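Local coordinates for protein KP6 killer toxin subunit beta (Ustilago maydis virus P6, PDB 4GVB) that forms, with its non-covalently bound partner subunit alpha, a secreted viral toxin that kills sensitive cells of its fungal host's own or related species, at residues Met8-Asp13 with Gly18-Ala23; Tyr38-Glu41 with Cys46-Lys49. One frame throughout, in Å; residues are numbered along the deposited sequence.

Contact 1. Residues Met8-Asp13 with Gly18-Ala23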
ATOM      1  N   MET B   8       2.282   0.159  19.505  1.00 21.51           N
ATOM      2  CA  MET B   8       2.021   1.151  18.465  1.00 22.43           C
ATOM      3  C   MET B   8       3.195   1.130  17.483  1.00 22.69           C
ATOM      4  O   MET B   8       4.342   1.019  17.893  1.00 20.06           O
ATOM      5  CB  MET B   8       1.808   2.548  19.063  1.00 24.90           C
ATOM      6  CG  MET B   8       2.997   3.104  19.830  1.00 22.87           C
ATOM      7  SD  MET B   8       2.604   4.627  20.730  1.00 33.61           S
ATOM      8  CE  MET B   8       4.233   5.135  21.230  1.00 31.43           C
ATOM      9  N   CYS B   9       2.900   1.225  16.189  1.00 20.22           N
ATOM     10  CA  CYS B   9       3.911   1.018  15.168  1.00 20.11           C
ATOM     11  C   CYS B   9       3.828   2.012  14.025  1.00 18.22           C
ATOM     12  O   CYS B   9       2.756   2.537  13.711  1.00 18.76           O
ATOM     13  CB  CYS B   9       3.789  -0.393  14.575  1.00 21.75           C
ATOM     14  SG  CYS B   9       3.941  -1.781  15.729  1.00 22.27           S
ATOM     15  N   GLN B  10       4.984   2.269  13.421  1.00 18.18           N
ATOM     16  CA  GLN B  10       5.097   3.033  12.191  1.00 17.28           C
ATOM     17  C   GLN B  10       5.746   2.128  11.157  1.00 20.51           C
ATOM     18  O   GLN B  10       6.583   1.294  11.495  1.00 18.70           O
ATOM     19  CB  GLN B  10       6.034   4.234  12.377  1.00 21.03           C
ATOM     20  CG  GLN B  10       5.721   5.191  13.516  1.00 23.03           C
ATOM     21  CD  GLN B  10       6.784   6.274  13.617  1.00 29.86           C
ATOM     22  OE1 GLN B  10       6.484   7.449  13.826  1.00 34.66           O
ATOM     23  NE2 GLN B  10       8.035   5.879  13.457  1.00 27.66           N
ATOM     24  N   CYS B  11       5.366   2.293   9.893  1.00 18.94           N
ATOM     25  CA  CYS B  11       6.158   1.763   8.784  1.00 18.53           C
ATOM     26  C   CYS B  11       7.285   2.744   8.517  1.00 17.20           C
ATOM     27  O   CYS B  11       7.071   3.951   8.550  1.00 22.53           O
ATOM     28  CB  CYS B  11       5.278   1.617   7.529  1.00 14.14           C
ATOM     29  SG  CYS B  11       3.906   0.480   7.747  1.00 19.56           S
ATOM     30  N   VAL B  12       8.487   2.235   8.263  1.00 16.17           N
ATOM     31  CA  VAL B  12       9.646   3.085   8.060  1.00 20.03           C
ATOM     32  C   VAL B  12      10.478   2.597   6.877  1.00 21.31           C
ATOM     33  O   VAL B  12      10.434   1.419   6.515  1.00 23.19           O
ATOM     34  CB  VAL B  12      10.540   3.129   9.328  1.00 22.86           C
ATOM     35  CG1 VAL B  12       9.769   3.724  10.500  1.00 25.72           C
ATOM     36  CG2 VAL B  12      11.042   1.727   9.679  1.00 21.25           C
ATOM     37  N   ASP B  13      11.239   3.510   6.289  1.00 23.93           N
ATOM     38  CA  ASP B  13      12.092   3.169   5.166  1.00 28.81           C
ATOM     39  C   ASP B  13      13.220   2.243   5.611  1.00 34.61           C
ATOM     40  O   ASP B  13      13.727   2.335   6.734  1.00 31.38           O
ATOM     41  CB  ASP B  13      12.657   4.429   4.516  1.00 30.29           C
ATOM     42  CG  ASP B  13      12.902   4.252   3.031  1.00 32.48           C
ATOM     43  OD1 ASP B  13      12.804   3.103   2.550  1.00 32.03           O
ATOM     44  OD2 ASP B  13      13.180   5.262   2.346  1.00 37.15           O
ATOM     45  N   GLY B  18      15.799   5.026   8.557  1.00 51.23           N
ATOM     46  CA  GLY B  18      14.471   4.454   8.578  1.00 41.20           C
ATOM     47  C   GLY B  18      13.462   5.522   8.940  1.00 37.55           C
ATOM     48  O   GLY B  18      12.859   5.486  10.013  1.00 33.80           O
ATOM     49  N   VAL B  19      13.273   6.480   8.038  1.00 37.27           N
ATOM     50  CA  VAL B  19      12.326   7.563   8.286  1.00 34.76           C
ATOM     51  C   VAL B  19      10.877   7.046   8.203  1.00 30.35           C
ATOM     52  O   VAL B  19      10.620   6.031   7.552  1.00 29.13           O
ATOM     53  CB  VAL B  19      12.574   8.757   7.336  1.00 35.43           C
ATOM     54  CG1 VAL B  19      12.190   8.411   5.899  1.00 34.32           C
ATOM     55  CG2 VAL B  19      11.834   9.984   7.821  1.00 39.50           C
ATOM     56  N   ARG B  20       9.954   7.716   8.894  1.00 28.63           N
ATOM     57  CA  ARG B  20       8.525   7.390   8.840  1.00 27.98           C
ATOM     58  C   ARG B  20       8.034   7.425   7.399  1.00 23.12           C
ATOM     59  O   ARG B  20       8.353   8.360   6.680  1.00 20.50           O
ATOM     60  CB  ARG B  20       7.718   8.463   9.568  1.00 27.55           C
ATOM     61  CG  ARG B  20       7.982   8.616  11.029  1.00 36.46           C
ATOM     62  CD  ARG B  20       7.472   9.978  11.494  1.00 34.25           C
ATOM     63  NE  ARG B  20       6.110  10.259  11.030  1.00 32.88           N
ATOM     64  CZ  ARG B  20       5.409  11.333  11.389  1.00 37.74           C
ATOM     65  NH1 ARG B  20       5.952  12.212  12.214  1.00 37.90           N
ATOM     66  NH2 ARG B  20       4.172  11.532  10.939  1.00 36.73           N
ATOM     67  N   LEU B  21       7.250   6.432   6.988  1.00 22.30           N
ATOM     68  CA  LEU B  21       6.596   6.483   5.676  1.00 20.25           C
ATOM     69  C   LEU B  21       5.113   6.539   5.945  1.00 19.04           C
ATOM     70  O   LEU B  21       4.457   5.506   6.077  1.00 18.45           O
ATOM     71  CB  LEU B  21       6.928   5.237   4.849  1.00 15.80           C
ATOM     72  CG  LEU B  21       8.387   4.977   4.474  1.00 19.55           C
ATOM     73  CD1 LEU B  21       8.548   3.636   3.725  1.00 17.24           C
ATOM     74  CD2 LEU B  21       8.931   6.124   3.677  1.00 19.47           C
ATOM     75  N   ASP B  22       4.583   7.752   6.058  1.00 25.01           N
ATOM     76  CA  ASP B  22       3.244   7.940   6.604  1.00 22.91           C
ATOM     77  C   ASP B  22       2.114   7.256   5.814  1.00 19.41           C
ATOM     78  O   ASP B  22       1.256   6.610   6.384  1.00 21.33           O
ATOM     79  CB  ASP B  22       2.963   9.436   6.834  1.00 23.51           C
ATOM     80  CG  ASP B  22       3.831  10.035   7.953  1.00 31.21           C
ATOM     81  OD1 ASP B  22       4.349   9.279   8.812  1.00 24.06           O
ATOM     82  OD2 ASP B  22       3.985  11.273   7.978  1.00 32.13           O
ATOM     83  N   ALA B  23       2.124   7.389   4.496  1.00 21.52           N
ATOM     84  CA  ALA B  23       1.063   6.807   3.685  1.00 20.38           C
ATOM     85  C   ALA B  23       1.084   5.280   3.752  1.00 20.39           C
ATOM     86  O   ALA B  23       0.040   4.613   3.662  1.00 18.04           O
ATOM     87  CB  ALA B  23       1.181   7.292   2.257  1.00 23.80           C
TER

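Contact 2. Residues Tyr38-Glu41 with Cys46-Lys49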
ATOM      1  N   TYR B  38      -6.223   2.754  14.662  1.00 29.36           N
ATOM      2  CA  TYR B  38      -6.362   4.143  14.236  1.00 33.55           C
ATOM      3  C   TYR B  38      -5.021   4.837  14.068  1.00 30.41           C
ATOM      4  O   TYR B  38      -4.052   4.535  14.781  1.00 30.56           O
ATOM      5  CB  TYR B  38      -7.300   4.936  15.149  1.00 32.16           C
ATOM      6  CG  TYR B  38      -6.710   5.276  16.492  1.00 28.15           C
ATOM      7  CD1 TYR B  38      -6.149   6.525  16.726  1.00 28.80           C
ATOM      8  CD2 TYR B  38      -6.712   4.346  17.523  1.00 34.19           C
ATOM      9  CE1 TYR B  38      -5.596   6.848  17.961  1.00 31.20           C
ATOM     10  CE2 TYR B  38      -6.172   4.652  18.766  1.00 36.08           C
ATOM     11  CZ  TYR B  38      -5.615   5.910  18.975  1.00 31.44           C
ATOM     12  OH  TYR B  38      -5.072   6.220  20.205  1.00 33.09           O
ATOM     13  N   TYR B  39      -4.981   5.769  13.121  1.00 31.32           N
ATOM     14  CA  TYR B  39      -3.754   6.431  12.726  1.00 30.18           C
ATOM     15  C   TYR B  39      -3.701   7.860  13.240  1.00 33.14           C
ATOM     16  O   TYR B  39      -4.657   8.606  13.093  1.00 34.78           O
ATOM     17  CB  TYR B  39      -3.645   6.443  11.202  1.00 29.90           C
ATOM     18  CG  TYR B  39      -2.421   7.169  10.724  1.00 27.92           C
ATOM     19  CD1 TYR B  39      -1.173   6.565  10.790  1.00 23.91           C
ATOM     20  CD2 TYR B  39      -2.500   8.465  10.227  1.00 28.87           C
ATOM     21  CE1 TYR B  39      -0.043   7.224  10.373  1.00 24.44           C
ATOM     22  CE2 TYR B  39      -1.365   9.134   9.797  1.00 28.04           C
ATOM     23  CZ  TYR B  39      -0.137   8.497   9.877  1.00 25.09           C
ATOM     24  OH  TYR B  39       1.001   9.131   9.462  1.00 25.39           O
ATOM     25  N   THR B  40      -2.572   8.250  13.823  1.00 33.74           N
ATOM     26  CA  THR B  40      -2.428   9.602  14.356  1.00 33.41           C
ATOM     27  C   THR B  40      -1.541  10.461  13.476  1.00 35.05           C
ATOM     28  O   THR B  40      -0.332  10.253  13.409  1.00 39.13           O
ATOM     29  CB  THR B  40      -1.866   9.586  15.785  1.00 33.10           C
ATOM     30  OG1 THR B  40      -2.714   8.788  16.620  1.00 29.85           O
ATOM     31  CG2 THR B  40      -1.767  11.007  16.341  1.00 35.27           C
ATOM     32  N   GLU B  41      -2.143  11.439  12.810  1.00 38.85           N
ATOM     33  CA  GLU B  41      -1.434  12.232  11.809  1.00 36.40           C
ATOM     34  C   GLU B  41      -0.121  12.880  12.285  1.00 38.84           C
ATOM     35  O   GLU B  41       0.874  12.849  11.564  1.00 43.86           O
ATOM     36  CB  GLU B  41      -2.375  13.277  11.192  1.00 42.49           C
ATOM     37  CG  GLU B  41      -1.849  13.906   9.901  1.00 45.52           C
ATOM     38  CD  GLU B  41      -2.772  14.988   9.334  1.00 50.65           C
ATOM     39  OE1 GLU B  41      -2.546  16.182   9.652  1.00 46.00           O
ATOM     40  OE2 GLU B  41      -3.715  14.649   8.570  1.00 45.91           O
ATOM     41  N   CYS B  46       0.297   3.987  14.257  1.00 21.60           N
ATOM     42  CA  CYS B  46      -0.961   3.262  14.269  1.00 22.38           C
ATOM     43  C   CYS B  46      -1.138   2.647  15.655  1.00 22.42           C
ATOM     44  O   CYS B  46      -0.227   2.001  16.180  1.00 27.61           O
ATOM     45  CB  CYS B  46      -0.930   2.173  13.196  1.00 19.74           C
ATOM     46  SG  CYS B  46      -2.329   1.057  13.144  1.00 25.33           S
ATOM     47  N   ARG B  47      -2.300   2.857  16.256  1.00 26.05           N
ATOM     48  CA  ARG B  47      -2.578   2.322  17.580  1.00 26.30           C
ATOM     49  C   ARG B  47      -3.811   1.426  17.572  1.00 29.30           C
ATOM     50  O   ARG B  47      -4.664   1.547  16.692  1.00 32.61           O
ATOM     51  CB  ARG B  47      -2.777   3.467  18.572  1.00 27.75           C
ATOM     52  CG  ARG B  47      -1.558   4.348  18.768  1.00 29.10           C
ATOM     53  CD  ARG B  47      -1.945   5.604  19.539  1.00 27.88           C
ATOM     54  NE  ARG B  47      -0.778   6.324  20.043  1.00 24.86           N
ATOM     55  CZ  ARG B  47      -0.097   7.219  19.339  1.00 28.43           C
ATOM     56  NH1 ARG B  47      -0.454   7.504  18.088  1.00 23.76           N
ATOM     57  NH2 ARG B  47       0.950   7.828  19.883  1.00 26.65           N
ATOM     58  N   ALA B  48      -3.894   0.525  18.545  1.00 28.95           N
ATOM     59  CA  ALA B  48      -5.083  -0.296  18.731  1.00 29.78           C
ATOM     60  C   ALA B  48      -6.256   0.597  19.146  1.00 36.02           C
ATOM     61  O   ALA B  48      -6.079   1.568  19.882  1.00 34.02           O
ATOM     62  CB  ALA B  48      -4.830  -1.358  19.775  1.00 33.84           C
ATOM     63  N   LYS B  49      -7.451   0.276  18.664  1.00 35.14           N
ATOM     64  CA  LYS B  49      -8.635   1.057  19.015  1.00 34.36           C
ATOM     65  C   LYS B  49      -9.043   0.840  20.476  1.00 37.68           C
ATOM     66  O   LYS B  49      -9.530   1.760  21.140  1.00 37.77           O
ATOM     67  CB  LYS B  49      -9.789   0.723  18.065  1.00 37.30           C
ATOM     68  CG  LYS B  49      -9.478   1.048  16.615  1.00 39.89           C
ATOM     69  CD  LYS B  49     -10.645   0.769  15.688  1.00 41.56           C
ATOM     70  CE  LYS B  49     -10.466   1.523  14.375  1.00 42.10           C
ATOM     71  NZ  LYS B  49     -11.618   1.346  13.443  1.00 49.60           N
TER

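Contact 1. Residues Met8-Asp13 with Gly18-Ala23
Val-12 and Arg-20 meet in a single beta bridge, their CA atoms 4.5 Å apart, although the touching backbones run at 114° to each other. Two bonds flank the bridge: Leu-21 N gives a nearly straight one to Cys-11 O (2.9 Å, 170°), while Asp-13 N reaches Val-19 O at 2.9 Å. A CA-H...O contact from Val-12 CA also falls on Val-19 O.

Among the side chains, Leu-21 lays its branch along the strand backbone, with CG 3.7 Å from Asp-13 N and CD1 near Val-12 C. At the far end of the contact the Gln-10 amide lies obliquely against the aliphatic part of Arg-20, Gln-10 CD 3.7 Å from Arg-20 CG. Beyond that point a bend at chi3 (48°) accompanies the turn of the guanidinium to Asp-22, where Arg-20 NE donates to the syn lone pair of Asp-22 OD1 at 3.0 Å and NH2 forms a salt bridge with OD2. Asp-13 and Leu-21 also pack on subunit alpha, against its His-21 and Asn-69.

Residue Leu-21 is the N-cap of helix 22-29, making this a strand-to-helix connection in which the approach to the helix borrows the edge of strand 7-13 not used by strand 70-76.

Contact 2. Residues Tyr38-Glu41 with Cys46-Lys49
Tyr-38 and Arg-47 exchange two main-chain hydrogen bonds, Tyr-38 N to Arg-47 O and Arg-47 N to Tyr-38 O, each 2.8 Å. This is the hydrogen-bonded pair of a short antiparallel hairpin; Tyr-39 and Cys-46 follow as the non-hydrogen-bonded pair. The Arg-47 side chain runs extended to NE and brings NH1 to 3.0 Å from Thr-40 OG1, while NH2 makes a salt bridge with Asp-43 in the turn.

Further out, the Tyr-38 ring crosses the arginine obliquely, its plane 28° from the guanidinium. With chi1 at 74°, CG sits between the backbone N and the carbonyl carbon, a placement that brings the ring across to the partner strand. Arg-47 CB then approaches Tyr-38 CE2 at 3.6 Å, and Arg-47 CD lies 3.3 Å from Tyr-38 OH, which is hydrogen-bonded with Gln-79 NE2. Ala-48 O meets the ring at its edge, 3.3 Å from Tyr-38 CE2.

The chemistry divides between two faces: on that of Tyr-38 and Arg-47, methylenes lie against an aromatic ring while the polar ends find partners in the turn and the C-terminal tail; on that of Tyr-39 and Cys-46, a disulfide to Cys-29 ties the hairpin covalently to helix 22-29.

The two contacts follow one another along the chain, and their centres lie about 13 Å apart, yet they meet directly. Cys-9 O and Cys-46 N, 2.9 Å apart, probably share a hydrogen bond that joins strand 7-13 to the hairpin, and Met-8 CB packs on Cys-46 O at 3.6 Å. Helix 22-29 supplies a second junction: Asp-22 CB lies 3.3 Å from Tyr-39 OH. Arg-20 NH2 comes within 3.6 Å of Glu-41 O. The contacts differ in outlook, since residues 8-13 with 18-23 reach subunit alpha whereas the hairpin segments touch no other chain of the heterodimer. Together they exemplify a compact secreted protein in which strand 7-13, helix 22-29 and the hairpin are joined by backbone, side-chain and disulfide links.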